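Local atomic coordinates of RNA-dependent RNA polymerase (Qualyub virus, PDB entry 6DX1), a protein that probably acts through its OTU-family cysteine protease domain as a deubiquitinase, cleaving ubiquitin from conjugated proteins. Residues F43-T48 and I141-I146; I58-M63 and E105-L110. All coordinates share one frame; numbering follows the deposited sequence.

Contact 1. Residues F43-T48 and I141-I146; sequences FRAVST and INLLHI
A45 and L143 make the closer of two apolar touches that set helix 41-51 against strand 140-146, an inner strand of the mixed sheet in this OTU cysteine protease fold. In OTU relatives this helix begins at the catalytic cysteine, and probably does so here. The methyl CB of A45 points from the helix at the strand and meets CD2 of L143 at 3.5 Å, so a single methyl group from each residue does the touching. L143 swings its CG anti to the carbonyl carbon (chi1 -59°), and one branch of its isobutyl group lands on the alanine. One residue further along the helix, V46 offers its CG1 methyl to I141 more loosely, 4.5 Å from CD1, the far end of I141.

The hydrogen bonds stay within each element or lead elsewhere. On the helix, T48 OG1 donates to R44 O over 2.9 Å, while the helical T48 N reaches the same oxygen from the opposite face of the carbonyl plane. The guanidinium of R44 turns to D38, Q54 and W57. On the strand, I141 and L143 pair through their backbones with residues of strand 114-120, and N142 ties its amide to W118 and Y137.

All four touching residues are buried, and with methyl groups alone meeting, this part of the helix-sheet interface rests on van der Waals packing and burial.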
ATOM      1  N   PHE A  43      -6.145   4.402   2.261  1.00 17.48           N
ATOM      2  CA  PHE A  43      -6.866   4.843   1.073  1.00 17.33           C
ATOM      3  C   PHE A  43      -6.627   6.318   0.780  1.00 16.64           C
ATOM      4  O   PHE A  43      -6.661   6.733  -0.390  1.00 17.18           O
ATOM      5  CB  PHE A  43      -8.358   4.564   1.270  1.00 17.72           C
ATOM      6  CG  PHE A  43      -8.667   3.104   1.463  1.00 17.47           C
ATOM      7  CD1 PHE A  43      -8.577   2.226   0.388  1.00 18.77           C
ATOM      8  CD2 PHE A  43      -9.031   2.611   2.711  1.00 18.56           C
ATOM      9  CE1 PHE A  43      -8.862   0.880   0.550  1.00 20.14           C
ATOM     10  CE2 PHE A  43      -9.315   1.262   2.886  1.00 21.34           C
ATOM     11  CZ  PHE A  43      -9.230   0.391   1.803  1.00 20.43           C
ATOM     12  N   ARG A  44      -6.414   7.124   1.825  1.00 15.74           N
ATOM     13  CA  ARG A  44      -6.090   8.532   1.628  1.00 15.25           C
ATOM     14  C   ARG A  44      -4.745   8.693   0.931  1.00 16.34           C
ATOM     15  O   ARG A  44      -4.581   9.569   0.071  1.00 16.95           O
ATOM     16  CB  ARG A  44      -6.064   9.256   2.977  1.00 17.30           C
ATOM     17  CG  ARG A  44      -7.424   9.405   3.613  1.00 18.20           C
ATOM     18  CD  ARG A  44      -7.312   9.963   5.027  1.00 19.03           C
ATOM     19  NE  ARG A  44      -8.663  10.103   5.561  1.00 20.00           N
ATOM     20  CZ  ARG A  44      -9.490  11.078   5.201  1.00 19.71           C
ATOM     21  NH1 ARG A  44      -9.082  12.027   4.355  1.00 18.68           N
ATOM     22  NH2 ARG A  44     -10.714  11.121   5.701  1.00 20.78           N
ATOM     23  N   ALA A  45      -3.768   7.861   1.299  1.00 15.69           N
ATOM     24  CA  ALA A  45      -2.456   7.939   0.675  1.00 16.69           C
ATOM     25  C   ALA A  45      -2.539   7.544  -0.793  1.00 18.00           C
ATOM     26  O   ALA A  45      -1.958   8.212  -1.654  1.00 17.30           O
ATOM     27  CB  ALA A  45      -1.464   7.043   1.431  1.00 16.14           C
ATOM     28  N   VAL A  46      -3.265   6.463  -1.098  1.00 17.30           N
ATOM     29  CA  VAL A  46      -3.402   6.058  -2.495  1.00 16.35           C
ATOM     30  C   VAL A  46      -4.191   7.102  -3.272  1.00 18.96           C
ATOM     31  O   VAL A  46      -3.872   7.407  -4.431  1.00 18.19           O
ATOM     32  CB  VAL A  46      -4.041   4.662  -2.593  1.00 18.10           C
ATOM     33  CG1 VAL A  46      -4.252   4.280  -4.069  1.00 17.73           C
ATOM     34  CG2 VAL A  46      -3.152   3.633  -1.874  1.00 19.45           C
ATOM     35  N   SER A  47      -5.223   7.684  -2.643  1.00 15.05           N
ATOM     36  CA  SER A  47      -5.954   8.777  -3.281  1.00 17.56           C
ATOM     37  C   SER A  47      -5.029   9.935  -3.645  1.00 18.26           C
ATOM     38  O   SER A  47      -5.171  10.543  -4.715  1.00 19.21           O
ATOM     39  CB  SER A  47      -7.084   9.256  -2.363  1.00 17.74           C
ATOM     40  OG  SER A  47      -7.793  10.343  -2.965  1.00 18.88           O
ATOM     41  N   THR A  48      -4.075  10.266  -2.770  1.00 16.28           N
ATOM     42  CA  THR A  48      -3.139  11.337  -3.090  1.00 18.17           C
ATOM     43  C   THR A  48      -2.328  10.999  -4.335  1.00 20.80           C
ATOM     44  O   THR A  48      -2.080  11.869  -5.182  1.00 19.20           O
ATOM     45  CB  THR A  48      -2.232  11.604  -1.888  1.00 20.77           C
ATOM     46  OG1 THR A  48      -3.056  11.890  -0.748  1.00 20.75           O
ATOM     47  CG2 THR A  48      -1.327  12.812  -2.151  1.00 20.29           C
ATOM     48  N   ILE A 141       3.833   3.068  -6.071  1.00 16.92           N
ATOM     49  CA  ILE A 141       3.158   3.861  -5.051  1.00 17.55           C
ATOM     50  C   ILE A 141       3.902   3.594  -3.746  1.00 17.63           C
ATOM     51  O   ILE A 141       3.878   2.472  -3.234  1.00 18.46           O
ATOM     52  CB  ILE A 141       1.678   3.491  -4.923  1.00 18.55           C
ATOM     53  CG1 ILE A 141       0.972   3.597  -6.277  1.00 19.72           C
ATOM     54  CG2 ILE A 141       1.000   4.378  -3.874  1.00 18.51           C
ATOM     55  CD1 ILE A 141      -0.506   3.193  -6.233  1.00 19.50           C
ATOM     56  N   ASN A 142       4.576   4.609  -3.227  1.00 16.75           N
ATOM     57  CA  ASN A 142       5.379   4.508  -2.015  1.00 17.19           C
ATOM     58  C   ASN A 142       4.606   5.065  -0.830  1.00 18.68           C
ATOM     59  O   ASN A 142       4.175   6.216  -0.861  1.00 17.82           O
ATOM     60  CB  ASN A 142       6.694   5.276  -2.175  1.00 17.08           C
ATOM     61  CG  ASN A 142       7.574   4.692  -3.262  1.00 19.23           C
ATOM     62  OD1 ASN A 142       8.330   3.755  -3.017  1.00 17.90           O
ATOM     63  ND2 ASN A 142       7.467   5.228  -4.474  1.00 18.73           N
ATOM     64  N   LEU A 143       4.467   4.264   0.227  1.00 15.36           N
ATOM     65  CA  LEU A 143       3.780   4.698   1.436  1.00 16.08           C
ATOM     66  C   LEU A 143       4.732   4.652   2.626  1.00 18.39           C
ATOM     67  O   LEU A 143       5.537   3.720   2.763  1.00 17.91           O
ATOM     68  CB  LEU A 143       2.561   3.814   1.732  1.00 17.63           C
ATOM     69  CG  LEU A 143       1.449   3.720   0.689  1.00 19.34           C
ATOM     70  CD1 LEU A 143       0.195   3.150   1.342  1.00 24.06           C
ATOM     71  CD2 LEU A 143       1.152   5.070   0.065  1.00 22.24           C
ATOM     72  N   LEU A 144       4.644   5.654   3.496  1.00 15.42           N
ATOM     73  CA  LEU A 144       5.401   5.631   4.740  1.00 15.57           C
ATOM     74  C   LEU A 144       4.516   4.958   5.779  1.00 19.63           C
ATOM     75  O   LEU A 144       3.422   5.450   6.082  1.00 18.12           O
ATOM     76  CB  LEU A 144       5.809   7.035   5.176  1.00 16.69           C
ATOM     77  CG  LEU A 144       6.822   7.092   6.318  1.00 18.50           C
ATOM     78  CD1 LEU A 144       8.204   6.637   5.835  1.00 17.67           C
ATOM     79  CD2 LEU A 144       6.906   8.494   6.929  1.00 19.75           C
ATOM     80  N   HIS A 145       4.958   3.807   6.271  1.00 15.43           N
ATOM     81  CA  HIS A 145       4.170   2.980   7.181  1.00 16.15           C
ATOM     82  C   HIS A 145       4.718   3.192   8.586  1.00 18.83           C
ATOM     83  O   HIS A 145       5.806   2.708   8.913  1.00 17.93           O
ATOM     84  CB  HIS A 145       4.260   1.514   6.758  1.00 17.33           C
ATOM     85  CG  HIS A 145       3.324   0.612   7.490  1.00 19.66           C
ATOM     86  ND1 HIS A 145       3.427  -0.762   7.434  1.00 23.25           N
ATOM     87  CD2 HIS A 145       2.263   0.880   8.290  1.00 23.36           C
ATOM     88  CE1 HIS A 145       2.474  -1.303   8.171  1.00 26.33           C
ATOM     89  NE2 HIS A 145       1.753  -0.330   8.703  1.00 26.42           N
ATOM     90  N   ILE A 146       3.987   3.946   9.410  1.00 20.11           N
ATOM     91  CA  ILE A 146       4.498   4.297  10.732  1.00 18.47           C
ATOM     92  C   ILE A 146       3.673   3.595  11.808  1.00 19.69           C
ATOM     93  O   ILE A 146       2.863   2.712  11.501  1.00 19.59           O
ATOM     94  CB  ILE A 146       4.532   5.828  10.920  1.00 19.90           C
ATOM     95  CG1 ILE A 146       3.118   6.405  11.035  1.00 19.92           C
ATOM     96  CG2 ILE A 146       5.253   6.515   9.743  1.00 18.93           C
ATOM     97  CD1 ILE A 146       3.112   7.905  11.332  1.00 20.27           C
TER

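Contact 2. Residues I58-M63 and E105-L110; sequences IEVKNM and EILSKL
In the helical part of the OTU fold, V60 and M63 of helix 57-70 meet L107 and L110 of helix 101-111; the axes of segments 58-63 and 105-110 come within 11.1 Å and cross at 80°. M63 makes the largest contribution. Its CG sits between the backbone N and the carbonyl carbon (chi1 69°), and this turn, with the chain extended beyond it at chi2, brings SD to both leucines: CD2 of L110 touches M63 CG and SD, each at 3.9 Å, while CD2 of L107 lies 4.0 Å from M63 SD. The other branch of L107, CD1, reaches V60 CG1 at 4.1 Å. In each pair the side chains run roughly at right angles. F67 and C64, further along helix 57-70, continue the packing onto L110 and L107.

Charges lie elsewhere on helix 101-111. K109 NZ bridges to E105 OE1 over 2.9 Å, using the anti lone pair of that oxygen, and also reaches D15 and E74 O. S108 OG and K109 N approach E105 O from the same face.

With leucine methyls against the methionine CG and SD and against a valine methyl, the contact rests on dispersion and burial; the E105-K109 pair, with K109 also bridging to D15, lies away from it.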
ATOM      1  N   ILE A  58     -12.705   7.373  -0.809  1.00 19.22           N
ATOM      2  CA  ILE A  58     -13.832   6.462  -1.020  1.00 21.40           C
ATOM      3  C   ILE A  58     -13.755   5.815  -2.397  1.00 19.40           C
ATOM      4  O   ILE A  58     -14.076   4.632  -2.564  1.00 22.21           O
ATOM      5  CB  ILE A  58     -15.175   7.194  -0.831  1.00 22.10           C
ATOM      6  CG1 ILE A  58     -15.334   7.617   0.625  1.00 30.03           C
ATOM      7  CG2 ILE A  58     -16.339   6.276  -1.247  1.00 29.09           C
ATOM      8  CD1 ILE A  58     -15.581   6.463   1.555  1.00 34.11           C
ATOM      9  N   GLU A  59     -13.350   6.580  -3.410  1.00 19.34           N
ATOM     10  CA  GLU A  59     -13.217   5.992  -4.739  1.00 21.01           C
ATOM     11  C   GLU A  59     -12.168   4.890  -4.758  1.00 19.78           C
ATOM     12  O   GLU A  59     -12.295   3.930  -5.527  1.00 20.48           O
ATOM     13  CB  GLU A  59     -12.865   7.063  -5.765  1.00 21.88           C
ATOM     14  CG  GLU A  59     -13.998   8.045  -6.045  1.00 29.64           C
ATOM     15  CD  GLU A  59     -15.346   7.372  -6.262  1.00 37.85           C
ATOM     16  OE1 GLU A  59     -16.359   7.926  -5.777  1.00 43.02           O
ATOM     17  OE2 GLU A  59     -15.399   6.294  -6.905  1.00 34.58           O
ATOM     18  N   VAL A  60     -11.120   5.017  -3.941  1.00 17.84           N
ATOM     19  CA  VAL A  60     -10.136   3.941  -3.864  1.00 17.46           C
ATOM     20  C   VAL A  60     -10.759   2.710  -3.222  1.00 20.24           C
ATOM     21  O   VAL A  60     -10.555   1.583  -3.688  1.00 21.30           O
ATOM     22  CB  VAL A  60      -8.873   4.396  -3.108  1.00 16.72           C
ATOM     23  CG1 VAL A  60      -7.822   3.280  -3.106  1.00 19.32           C
ATOM     24  CG2 VAL A  60      -8.291   5.656  -3.733  1.00 18.24           C
ATOM     25  N   LYS A  61     -11.531   2.897  -2.143  1.00 17.93           N
ATOM     26  CA  LYS A  61     -12.223   1.758  -1.542  1.00 20.19           C
ATOM     27  C   LYS A  61     -13.150   1.109  -2.556  1.00 19.52           C
ATOM     28  O   LYS A  61     -13.199  -0.124  -2.665  1.00 20.28           O
ATOM     29  CB  LYS A  61     -13.009   2.195  -0.298  1.00 19.50           C
ATOM     30  CG  LYS A  61     -12.134   2.814   0.779  1.00 20.96           C
ATOM     31  CD  LYS A  61     -12.874   3.024   2.101  1.00 22.70           C
ATOM     32  CE  LYS A  61     -13.116   1.697   2.814  1.00 29.77           C
ATOM     33  NZ  LYS A  61     -13.732   1.894   4.150  1.00 31.86           N
ATOM     34  N   ASN A  62     -13.865   1.933  -3.333  1.00 20.86           N
ATOM     35  CA  ASN A  62     -14.777   1.427  -4.357  1.00 23.22           C
ATOM     36  C   ASN A  62     -14.041   0.590  -5.397  1.00 23.76           C
ATOM     37  O   ASN A  62     -14.516  -0.479  -5.795  1.00 24.47           O
ATOM     38  CB  ASN A  62     -15.488   2.589  -5.056  1.00 25.11           C
ATOM     39  CG  ASN A  62     -16.598   3.194  -4.229  1.00 28.58           C
ATOM     40  OD1 ASN A  62     -17.116   2.574  -3.301  1.00 28.96           O
ATOM     41  ND2 ASN A  62     -16.981   4.423  -4.578  1.00 28.04           N
ATOM     42  N   MET A  63     -12.900   1.082  -5.888  1.00 22.49           N
ATOM     43  CA  MET A  63     -12.231   0.362  -6.968  1.00 22.14           C
ATOM     44  C   MET A  63     -11.645  -0.952  -6.468  1.00 21.43           C
ATOM     45  O   MET A  63     -11.578  -1.923  -7.227  1.00 21.79           O
ATOM     46  CB  MET A  63     -11.155   1.234  -7.631  1.00 23.68           C
ATOM     47  CG  MET A  63      -9.935   1.526  -6.780  1.00 24.50           C
ATOM     48  SD  MET A  63      -8.731   2.595  -7.621  1.00 29.84           S
ATOM     49  CE  MET A  63      -9.706   4.064  -7.959  1.00 23.39           C
ATOM     50  N   GLU A 105      -2.229  -5.619  -2.302  1.00 17.69           N
ATOM     51  CA  GLU A 105      -2.291  -6.660  -3.327  1.00 17.43           C
ATOM     52  C   GLU A 105      -3.288  -6.290  -4.416  1.00 19.95           C
ATOM     53  O   GLU A 105      -2.972  -6.358  -5.612  1.00 18.60           O
ATOM     54  CB  GLU A 105      -2.672  -8.014  -2.711  1.00 18.46           C
ATOM     55  CG  GLU A 105      -2.812  -9.111  -3.788  1.00 17.55           C
ATOM     56  CD  GLU A 105      -3.434 -10.400  -3.269  1.00 24.27           C
ATOM     57  OE1 GLU A 105      -3.370 -11.415  -3.990  1.00 25.33           O
ATOM     58  OE2 GLU A 105      -3.956 -10.408  -2.144  1.00 24.71           O
ATOM     59  N   ILE A 106      -4.505  -5.893  -4.018  1.00 16.95           N
ATOM     60  CA  ILE A 106      -5.549  -5.585  -4.996  1.00 16.94           C
ATOM     61  C   ILE A 106      -5.100  -4.461  -5.916  1.00 17.94           C
ATOM     62  O   ILE A 106      -5.243  -4.537  -7.141  1.00 17.51           O
ATOM     63  CB  ILE A 106      -6.864  -5.217  -4.285  1.00 18.69           C
ATOM     64  CG1 ILE A 106      -7.461  -6.426  -3.562  1.00 20.48           C
ATOM     65  CG2 ILE A 106      -7.867  -4.648  -5.290  1.00 19.05           C
ATOM     66  CD1 ILE A 106      -8.634  -6.063  -2.651  1.00 21.94           C
ATOM     67  N   LEU A 107      -4.569  -3.383  -5.338  1.00 17.37           N
ATOM     68  CA  LEU A 107      -4.219  -2.229  -6.162  1.00 17.83           C
ATOM     69  C   LEU A 107      -3.024  -2.516  -7.068  1.00 17.92           C
ATOM     70  O   LEU A 107      -2.975  -2.027  -8.204  1.00 17.64           O
ATOM     71  CB  LEU A 107      -3.949  -1.014  -5.273  1.00 16.59           C
ATOM     72  CG  LEU A 107      -5.242  -0.484  -4.658  1.00 18.98           C
ATOM     73  CD1 LEU A 107      -4.929   0.355  -3.432  1.00 20.78           C
ATOM     74  CD2 LEU A 107      -6.014   0.321  -5.692  1.00 20.08           C
ATOM     75  N   SER A 108      -2.041  -3.288  -6.589  1.00 18.16           N
ATOM     76  CA  SER A 108      -0.909  -3.624  -7.458  1.00 17.77           C
ATOM     77  C   SER A 108      -1.378  -4.343  -8.717  1.00 20.36           C
ATOM     78  O   SER A 108      -0.820  -4.130  -9.809  1.00 19.29           O
ATOM     79  CB  SER A 108       0.118  -4.469  -6.689  1.00 19.04           C
ATOM     80  OG  SER A 108      -0.364  -5.781  -6.450  1.00 20.01           O
ATOM     81  N   LYS A 109      -2.419  -5.165  -8.594  1.00 17.97           N
ATOM     82  CA  LYS A 109      -2.909  -5.959  -9.713  1.00 20.55           C
ATOM     83  C   LYS A 109      -3.925  -5.209 -10.563  1.00 22.94           C
ATOM     84  O   LYS A 109      -3.971  -5.412 -11.782  1.00 23.80           O
ATOM     85  CB  LYS A 109      -3.492  -7.278  -9.184  1.00 20.62           C
ATOM     86  CG  LYS A 109      -2.401  -8.142  -8.536  1.00 20.76           C
ATOM     87  CD  LYS A 109      -2.928  -9.378  -7.816  1.00 21.45           C
ATOM     88  CE  LYS A 109      -1.761 -10.277  -7.394  1.00 23.24           C
ATOM     89  NZ  LYS A 109      -2.229 -11.469  -6.602  1.00 24.53           N
ATOM     90  N   LEU A 110      -4.721  -4.329  -9.950  1.00 18.36           N
ATOM     91  CA  LEU A 110      -5.642  -3.492 -10.711  1.00 18.54           C
ATOM     92  C   LEU A 110      -4.891  -2.432 -11.508  1.00 19.22           C
ATOM     93  O   LEU A 110      -5.131  -2.250 -12.710  1.00 19.82           O
ATOM     94  CB  LEU A 110      -6.647  -2.827  -9.763  1.00 18.02           C
ATOM     95  CG  LEU A 110      -7.464  -1.669 -10.353  1.00 20.09           C
ATOM     96  CD1 LEU A 110      -8.443  -2.144 -11.401  1.00 20.46           C
ATOM     97  CD2 LEU A 110      -8.206  -0.919  -9.251  1.00 22.19           C
TER

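Overall arrangement
Contact 1 is the deeper one, its centre about 6 Å from the centre of the chain and all its touching residues buried; the centre of contact 2 lies about 10 Å from that of the chain, and M63 and L110 are partly open. The two centres are about 12 Å apart. Contact 1 sets a helix on the sheet, contact 2 a helix on a helix, and both are apolar, aliphatic methyls only in the first and a thioether with leucines in the second. V46 touches I141 of the sheet and also V60, CG1 to CG1 at 3.8 Å, and V60 touches L107, so the packing runs from the sheet through helices 41-51 and 57-70 to helix 101-111.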